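Local coordinates for conserved protein (Mycobacterium tuberculosis, PDB 1RFE) that is of unknown function but probably binds coenzyme F420 and may act as an oxidoreductase on CH-CH groups, at residues A16-A28 with T39-L52. Numbering follows the deposited sequence.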
ATOM      1  N   ALA A  16      -3.756  -0.262 -11.087  1.00 25.11           N
ATOM      2  CA  ALA A  16      -2.731   0.792 -11.158  1.00 26.10           C
ATOM      3  C   ALA A  16      -3.258   2.175 -10.754  1.00 26.71           C
ATOM      4  O   ALA A  16      -2.696   2.784  -9.874  1.00 26.90           O
ATOM      5  CB  ALA A  16      -2.052   0.805 -12.518  1.00 25.59           C
ATOM      6  N   ASP A  17      -4.364   2.622 -11.356  1.00 27.64           N
ATOM      7  CA  ASP A  17      -5.014   3.883 -11.007  1.00 28.10           C
ATOM      8  C   ASP A  17      -5.419   3.939  -9.561  1.00 26.49           C
ATOM      9  O   ASP A  17      -5.240   4.956  -8.919  1.00 25.29           O
ATOM     10  CB  ASP A  17      -6.268   4.167 -11.900  1.00 28.58           C
ATOM     11  CG  ASP A  17      -5.910   4.442 -13.366  1.00 34.72           C
ATOM     12  OD1 ASP A  17      -4.688   4.409 -13.714  1.00 40.32           O
ATOM     13  OD2 ASP A  17      -6.779   4.704 -14.269  1.00 40.44           O
ATOM     14  N   PHE A  18      -5.921   2.829  -9.035  1.00 26.12           N
ATOM     15  CA  PHE A  18      -6.400   2.769  -7.660  1.00 24.67           C
ATOM     16  C   PHE A  18      -5.210   2.877  -6.661  1.00 23.60           C
ATOM     17  O   PHE A  18      -5.291   3.588  -5.669  1.00 22.87           O
ATOM     18  CB  PHE A  18      -7.241   1.485  -7.424  1.00 24.36           C
ATOM     19  CG  PHE A  18      -7.875   1.410  -6.073  1.00 21.79           C
ATOM     20  CD1 PHE A  18      -8.913   2.274  -5.733  1.00 23.48           C
ATOM     21  CD2 PHE A  18      -7.445   0.453  -5.126  1.00 22.97           C
ATOM     22  CE1 PHE A  18      -9.529   2.207  -4.472  1.00 23.70           C
ATOM     23  CE2 PHE A  18      -8.022   0.391  -3.884  1.00 19.38           C
ATOM     24  CZ  PHE A  18      -9.080   1.273  -3.535  1.00 20.65           C
ATOM     25  N   VAL A  19      -4.114   2.195  -6.949  1.00 22.80           N
ATOM     26  CA  VAL A  19      -2.893   2.278  -6.119  1.00 23.40           C
ATOM     27  C   VAL A  19      -2.329   3.722  -6.131  1.00 23.10           C
ATOM     28  O   VAL A  19      -1.902   4.217  -5.103  1.00 23.45           O
ATOM     29  CB  VAL A  19      -1.829   1.291  -6.592  1.00 23.75           C
ATOM     30  CG1 VAL A  19      -0.456   1.643  -6.048  1.00 24.45           C
ATOM     31  CG2 VAL A  19      -2.170  -0.182  -6.186  1.00 25.07           C
ATOM     32  N   ASN A  20      -2.308   4.377  -7.300  1.00 22.74           N
ATOM     33  CA  ASN A  20      -1.876   5.768  -7.405  1.00 22.61           C
ATOM     34  C   ASN A  20      -2.818   6.740  -6.747  1.00 22.49           C
ATOM     35  O   ASN A  20      -2.370   7.726  -6.158  1.00 23.19           O
ATOM     36  CB  ASN A  20      -1.659   6.171  -8.877  1.00 23.12           C
ATOM     37  CG  ASN A  20      -0.345   5.680  -9.413  1.00 25.62           C
ATOM     38  OD1 ASN A  20      -0.275   5.034 -10.487  1.00 32.94           O
ATOM     39  ND2 ASN A  20       0.715   5.983  -8.690  1.00 24.22           N
ATOM     40  N   SER A  21      -4.116   6.457  -6.797  1.00 21.90           N
ATOM     41  CA  SER A  21      -5.109   7.339  -6.207  1.00 23.22           C
ATOM     42  C   SER A  21      -5.314   7.236  -4.711  1.00 22.91           C
ATOM     43  O   SER A  21      -5.597   8.246  -4.073  1.00 24.43           O
ATOM     44  CB  SER A  21      -6.463   7.106  -6.861  1.00 23.71           C
ATOM     45  OG  SER A  21      -6.250   7.396  -8.198  1.00 27.46           O
ATOM     46  N   SER A  22      -5.166   6.046  -4.154  1.00 22.27           N
ATOM     47  CA  SER A  22      -5.328   5.842  -2.710  1.00 21.41           C
ATOM     48  C   SER A  22      -4.199   6.476  -1.897  1.00 21.65           C
ATOM     49  O   SER A  22      -3.098   6.784  -2.428  1.00 22.79           O
ATOM     50  CB  SER A  22      -5.452   4.348  -2.422  1.00 20.53           C
ATOM     51  OG  SER A  22      -6.516   3.768  -3.176  1.00 18.29           O
ATOM     52  N   ARG A  23      -4.482   6.692  -0.614  1.00 20.67           N
ATOM     53  CA  ARG A  23      -3.556   7.298   0.338  1.00 21.06           C
ATOM     54  C   ARG A  23      -3.016   6.364   1.412  1.00 22.39           C
ATOM     55  O   ARG A  23      -1.843   6.479   1.873  1.00 22.28           O
ATOM     56  CB  ARG A  23      -4.268   8.455   1.038  1.00 20.96           C
ATOM     57  CG  ARG A  23      -4.384   9.648   0.097  1.00 18.78           C
ATOM     58  CD  ARG A  23      -5.120  10.856   0.621  1.00 20.94           C
ATOM     59  NE  ARG A  23      -4.464  11.472   1.769  1.00 16.94           N
ATOM     60  CZ  ARG A  23      -3.603  12.469   1.710  1.00 21.34           C
ATOM     61  NH1 ARG A  23      -3.245  13.077   0.563  1.00 23.49           N
ATOM     62  NH2 ARG A  23      -3.145  12.936   2.841  1.00 24.21           N
ATOM     63  N   THR A  24      -3.900   5.485   1.866  1.00 23.35           N
ATOM     64  CA  THR A  24      -3.632   4.597   3.000  1.00 23.66           C
ATOM     65  C   THR A  24      -4.019   3.175   2.711  1.00 22.94           C
ATOM     66  O   THR A  24      -5.118   2.910   2.286  1.00 25.05           O
ATOM     67  CB  THR A  24      -4.430   5.027   4.256  1.00 24.44           C
ATOM     68  OG1 THR A  24      -4.191   6.403   4.524  1.00 26.95           O
ATOM     69  CG2 THR A  24      -3.887   4.304   5.543  1.00 25.11           C
ATOM     70  N   GLY A  25      -3.105   2.252   2.975  1.00 21.54           N
ATOM     71  CA  GLY A  25      -3.431   0.856   3.053  1.00 21.58           C
ATOM     72  C   GLY A  25      -3.045   0.270   4.400  1.00 20.31           C
ATOM     73  O   GLY A  25      -2.497   0.939   5.225  1.00 18.56           O
ATOM     74  N   THR A  26      -3.377  -0.999   4.576  1.00 20.29           N
ATOM     75  CA  THR A  26      -3.007  -1.812   5.719  1.00 18.80           C
ATOM     76  C   THR A  26      -1.969  -2.859   5.349  1.00 19.95           C
ATOM     77  O   THR A  26      -2.198  -3.694   4.490  1.00 16.10           O
ATOM     78  CB  THR A  26      -4.256  -2.524   6.264  1.00 20.00           C
ATOM     79  OG1 THR A  26      -5.245  -1.548   6.654  1.00 21.07           O
ATOM     80  CG2 THR A  26      -3.945  -3.273   7.561  1.00 18.06           C
ATOM     81  N   LEU A  27      -0.817  -2.798   6.039  1.00 18.76           N
ATOM     82  CA  LEU A  27       0.237  -3.743   5.875  1.00 17.74           C
ATOM     83  C   LEU A  27       0.120  -4.767   6.987  1.00 17.63           C
ATOM     84  O   LEU A  27      -0.183  -4.413   8.106  1.00 14.08           O
ATOM     85  CB  LEU A  27       1.594  -3.030   5.976  1.00 17.71           C
ATOM     86  CG  LEU A  27       2.850  -3.917   5.968  1.00 16.99           C
ATOM     87  CD1 LEU A  27       3.118  -4.436   4.586  1.00 18.97           C
ATOM     88  CD2 LEU A  27       3.997  -3.148   6.507  1.00 17.81           C
ATOM     89  N   ALA A  28       0.291  -6.041   6.646  1.00 17.43           N
ATOM     90  CA  ALA A  28       0.483  -7.092   7.635  1.00 18.54           C
ATOM     91  C   ALA A  28       1.869  -7.704   7.440  1.00 18.96           C
ATOM     92  O   ALA A  28       2.172  -8.190   6.367  1.00 19.78           O
ATOM     93  CB  ALA A  28      -0.560  -8.196   7.482  1.00 18.79           C
ATOM     94  N   THR A  39      -0.387  -2.506  10.541  1.00 19.69           N
ATOM     95  CA  THR A  39      -0.165  -1.049  10.623  1.00 19.25           C
ATOM     96  C   THR A  39      -0.839  -0.370   9.431  1.00 20.37           C
ATOM     97  O   THR A  39      -0.944  -0.955   8.365  1.00 19.13           O
ATOM     98  CB  THR A  39       1.341  -0.699  10.634  0.65 20.72           C
ATOM     99  OG1 THR A  39       1.918  -1.003   9.360  0.65 21.96           O
ATOM    100  CG2 THR A  39       2.144  -1.557  11.633  0.65 19.52           C
ATOM    101  N   ALA A  40      -1.378   0.840   9.631  1.00 21.02           N
ATOM    102  CA  ALA A  40      -1.933   1.632   8.553  1.00 21.91           C
ATOM    103  C   ALA A  40      -0.799   2.538   8.010  1.00 22.04           C
ATOM    104  O   ALA A  40      -0.205   3.288   8.768  1.00 23.45           O
ATOM    105  CB  ALA A  40      -3.020   2.463   9.062  1.00 22.77           C
HETATM  106  N   MSE A  41      -0.509   2.438   6.715  1.00 21.42           N
HETATM  107  CA  MSE A  41       0.700   2.996   6.115  1.00 20.97           C
HETATM  108  C   MSE A  41       0.311   3.958   4.953  1.00 20.28           C
HETATM  109  O   MSE A  41      -0.489   3.605   4.126  1.00 18.39           O
HETATM  110  CB  MSE A  41       1.577   1.856   5.513  1.00 21.11           C
HETATM  111  CG  MSE A  41       2.244   0.870   6.541  1.00 23.14           C
HETATM  112 SE   MSE A  41       3.340   1.862   7.741  0.50 30.41          SE
HETATM  113  CE  MSE A  41       4.856   2.041   6.607  1.00 29.58           C
ATOM    114  N   TRP A  42       0.931   5.138   4.908  1.00 20.00           N
ATOM    115  CA  TRP A  42       1.117   5.871   3.662  1.00 20.15           C
ATOM    116  C   TRP A  42       2.221   5.215   2.876  1.00 20.03           C
ATOM    117  O   TRP A  42       2.994   4.433   3.409  1.00 20.87           O
ATOM    118  CB  TRP A  42       1.493   7.304   3.895  1.00 20.46           C
ATOM    119  CG  TRP A  42       0.371   8.142   4.415  1.00 23.22           C
ATOM    120  CD1 TRP A  42      -0.926   7.772   4.604  1.00 27.02           C
ATOM    121  CD2 TRP A  42       0.454   9.510   4.793  1.00 26.45           C
ATOM    122  NE1 TRP A  42      -1.659   8.834   5.091  1.00 28.55           N
ATOM    123  CE2 TRP A  42      -0.832   9.917   5.204  1.00 29.57           C
ATOM    124  CE3 TRP A  42       1.487  10.453   4.801  1.00 30.93           C
ATOM    125  CZ2 TRP A  42      -1.106  11.224   5.649  1.00 31.62           C
ATOM    126  CZ3 TRP A  42       1.211  11.774   5.243  1.00 30.60           C
ATOM    127  CH2 TRP A  42      -0.061  12.129   5.661  1.00 33.24           C
ATOM    128  N   TYR A  43       2.284   5.514   1.593  1.00 20.06           N
ATOM    129  CA  TYR A  43       3.228   4.800   0.754  1.00 18.55           C
ATOM    130  C   TYR A  43       3.701   5.560  -0.433  1.00 18.51           C
ATOM    131  O   TYR A  43       3.099   6.598  -0.858  1.00 19.55           O
ATOM    132  CB  TYR A  43       2.665   3.422   0.356  1.00 18.70           C
ATOM    133  CG  TYR A  43       1.391   3.456  -0.414  1.00 16.94           C
ATOM    134  CD1 TYR A  43       1.394   3.453  -1.817  1.00 15.78           C
ATOM    135  CD2 TYR A  43       0.169   3.492   0.247  1.00 10.06           C
ATOM    136  CE1 TYR A  43       0.171   3.479  -2.535  1.00 18.33           C
ATOM    137  CE2 TYR A  43      -1.048   3.502  -0.483  1.00 16.59           C
ATOM    138  CZ  TYR A  43      -1.034   3.495  -1.856  1.00 15.69           C
ATOM    139  OH  TYR A  43      -2.242   3.521  -2.539  1.00 21.22           O
ATOM    140  N   ALA A  44       4.800   5.036  -0.964  1.00 17.72           N
ATOM    141  CA  ALA A  44       5.343   5.448  -2.239  1.00 18.60           C
ATOM    142  C   ALA A  44       4.939   4.498  -3.348  1.00 19.61           C
ATOM    143  O   ALA A  44       4.607   3.319  -3.101  1.00 21.10           O
ATOM    144  CB  ALA A  44       6.869   5.581  -2.177  1.00 17.21           C
ATOM    145  N   VAL A  45       4.955   5.026  -4.573  1.00 20.93           N
ATOM    146  CA  VAL A  45       4.738   4.234  -5.786  1.00 20.81           C
ATOM    147  C   VAL A  45       5.860   4.496  -6.786  1.00 22.65           C
ATOM    148  O   VAL A  45       6.055   5.641  -7.236  1.00 23.45           O
ATOM    149  CB  VAL A  45       3.366   4.526  -6.475  1.00 19.86           C
ATOM    150  CG1 VAL A  45       3.120   3.528  -7.562  1.00 18.06           C
ATOM    151  CG2 VAL A  45       2.167   4.473  -5.452  1.00 19.83           C
ATOM    152  N   ILE A  46       6.597   3.460  -7.143  1.00 23.70           N
ATOM    153  CA  ILE A  46       7.753   3.595  -8.029  1.00 25.05           C
ATOM    154  C   ILE A  46       7.761   2.475  -9.081  1.00 26.54           C
ATOM    155  O   ILE A  46       7.783   1.307  -8.733  1.00 24.79           O
ATOM    156  CB  ILE A  46       9.029   3.508  -7.215  1.00 25.84           C
ATOM    157  CG1 ILE A  46       9.055   4.614  -6.146  1.00 27.70           C
ATOM    158  CG2 ILE A  46      10.261   3.559  -8.143  1.00 24.20           C
ATOM    159  CD1 ILE A  46      10.027   4.366  -5.093  1.00 29.44           C
ATOM    160  N   ASP A  47       7.710   2.857 -10.366  1.00 28.00           N
ATOM    161  CA  ASP A  47       7.682   1.899 -11.481  1.00 30.08           C
ATOM    162  C   ASP A  47       6.600   0.834 -11.299  1.00 29.60           C
ATOM    163  O   ASP A  47       6.845  -0.367 -11.503  1.00 30.85           O
ATOM    164  CB  ASP A  47       9.059   1.201 -11.655  1.00 30.67           C
ATOM    165  CG  ASP A  47      10.166   2.175 -12.022  1.00 36.21           C
ATOM    166  OD1 ASP A  47       9.872   3.126 -12.807  1.00 40.73           O
ATOM    167  OD2 ASP A  47      11.348   2.075 -11.562  1.00 42.37           O
ATOM    168  N   GLY A  48       5.429   1.288 -10.881  1.00 27.92           N
ATOM    169  CA  GLY A  48       4.287   0.431 -10.673  1.00 27.47           C
ATOM    170  C   GLY A  48       4.174  -0.264  -9.326  1.00 26.13           C
ATOM    171  O   GLY A  48       3.178  -0.951  -9.079  1.00 27.14           O
ATOM    172  N   GLU A  49       5.175  -0.144  -8.468  1.00 24.57           N
ATOM    173  CA  GLU A  49       5.237  -0.978  -7.261  1.00 24.79           C
ATOM    174  C   GLU A  49       5.122  -0.133  -6.017  1.00 23.30           C
ATOM    175  O   GLU A  49       5.646   0.978  -5.986  1.00 20.69           O
ATOM    176  CB  GLU A  49       6.575  -1.732  -7.169  1.00 25.95           C
ATOM    177  CG  GLU A  49       6.800  -2.818  -8.230  1.00 31.32           C
ATOM    178  CD  GLU A  49       8.085  -3.597  -7.949  1.00 37.04           C
ATOM    179  OE1 GLU A  49       9.171  -2.951  -7.889  1.00 36.38           O
ATOM    180  OE2 GLU A  49       7.985  -4.840  -7.783  1.00 39.59           O
ATOM    181  N   ILE A  50       4.460  -0.680  -5.005  1.00 22.30           N
ATOM    182  CA  ILE A  50       4.325  -0.063  -3.708  1.00 21.70           C
ATOM    183  C   ILE A  50       5.608  -0.258  -2.900  1.00 21.74           C
ATOM    184  O   ILE A  50       6.140  -1.370  -2.837  1.00 20.12           O
ATOM    185  CB  ILE A  50       3.092  -0.654  -2.896  1.00 22.43           C
ATOM    186  CG1 ILE A  50       1.793  -0.262  -3.593  1.00 24.75           C
ATOM    187  CG2 ILE A  50       3.104  -0.169  -1.407  1.00 20.15           C
ATOM    188  CD1 ILE A  50       0.571  -1.038  -3.185  1.00 28.00           C
ATOM    189  N   TRP A  51       6.080   0.864  -2.339  1.00 19.11           N
ATOM    190  CA  TRP A  51       7.185   0.917  -1.398  1.00 18.94           C
ATOM    191  C   TRP A  51       6.777   1.641  -0.143  1.00 18.92           C
ATOM    192  O   TRP A  51       6.045   2.634  -0.197  1.00 17.76           O
ATOM    193  CB  TRP A  51       8.370   1.701  -1.955  1.00 18.12           C
ATOM    194  CG  TRP A  51       9.142   1.093  -3.100  1.00 20.29           C
ATOM    195  CD1 TRP A  51       8.677   0.846  -4.316  1.00 21.96           C
ATOM    196  CD2 TRP A  51      10.513   0.672  -3.096  1.00 21.11           C
ATOM    197  NE1 TRP A  51       9.644   0.284  -5.097  1.00 20.95           N
ATOM    198  CE2 TRP A  51      10.808   0.228  -4.390  1.00 18.82           C
ATOM    199  CE3 TRP A  51      11.540   0.677  -2.133  1.00 19.24           C
ATOM    200  CZ2 TRP A  51      12.082  -0.236  -4.764  1.00 23.04           C
ATOM    201  CZ3 TRP A  51      12.809   0.237  -2.501  1.00 20.38           C
ATOM    202  CH2 TRP A  51      13.069  -0.226  -3.799  1.00 19.41           C
ATOM    203  N   LEU A  52       7.356   1.186   0.963  1.00 21.16           N
ATOM    204  CA  LEU A  52       7.161   1.759   2.250  1.00 23.01           C
ATOM    205  C   LEU A  52       8.487   2.273   2.769  1.00 23.89           C
ATOM    206  O   LEU A  52       9.552   1.907   2.254  1.00 24.08           O
ATOM    207  CB  LEU A  52       6.555   0.737   3.226  1.00 22.21           C
ATOM    208  CG  LEU A  52       5.325  -0.008   2.686  1.00 25.28           C
ATOM    209  CD1 LEU A  52       4.915  -1.106   3.624  1.00 26.67           C
ATOM    210  CD2 LEU A  52       4.108   0.890   2.362  1.00 24.30           C
TER
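Strands 25-28 and 39-41 pair antiparallel, with N-to-C directions 134° apart, and form part of a beta hairpin in the antiparallel sheet of an FMN-binding-type fold related to pyridoxamine 5'-phosphate oxidase. G25 and M41 make one hydrogen-bonded pair, with M41 N to G25 O at 2.9 Å. L27 and T39 make the next, with L27 N to T39 O at 3.0 Å. T26 faces A40 between them.

L27 and M41, a selenomethionine, lie on the same face of the sheet. There L27 CD2 meets L52 CD1 of the following strand at 3.7 Å. Beyond the ladder the chains separate, and the Y43 ring lies along the link 22-25, with its OH end at helix 16-21. With CG between the backbone N and the carbonyl carbon (chi1 60°), the ring is directed toward V19 and the end of the helix. V19 packs beside it on the buried side of the helix. V19 CG1 reaches I50 CG1 at 3.8 Å and V45 CG2 at 3.9 Å. R111 of helix 98-112 makes a cation-pi contact with Y43 and hydrogen-bonds to S22 O, tying that helix to both segments.

T24 OG1 lies at the edge of the W42 indole, 3.5 Å from W42 CD1. Y112 stacks on this indole. The Y43 hydroxyl donates to the last turn of the helix: OH is 2.7 Å from V19 O, in the carbonyl plane and on a lone pair.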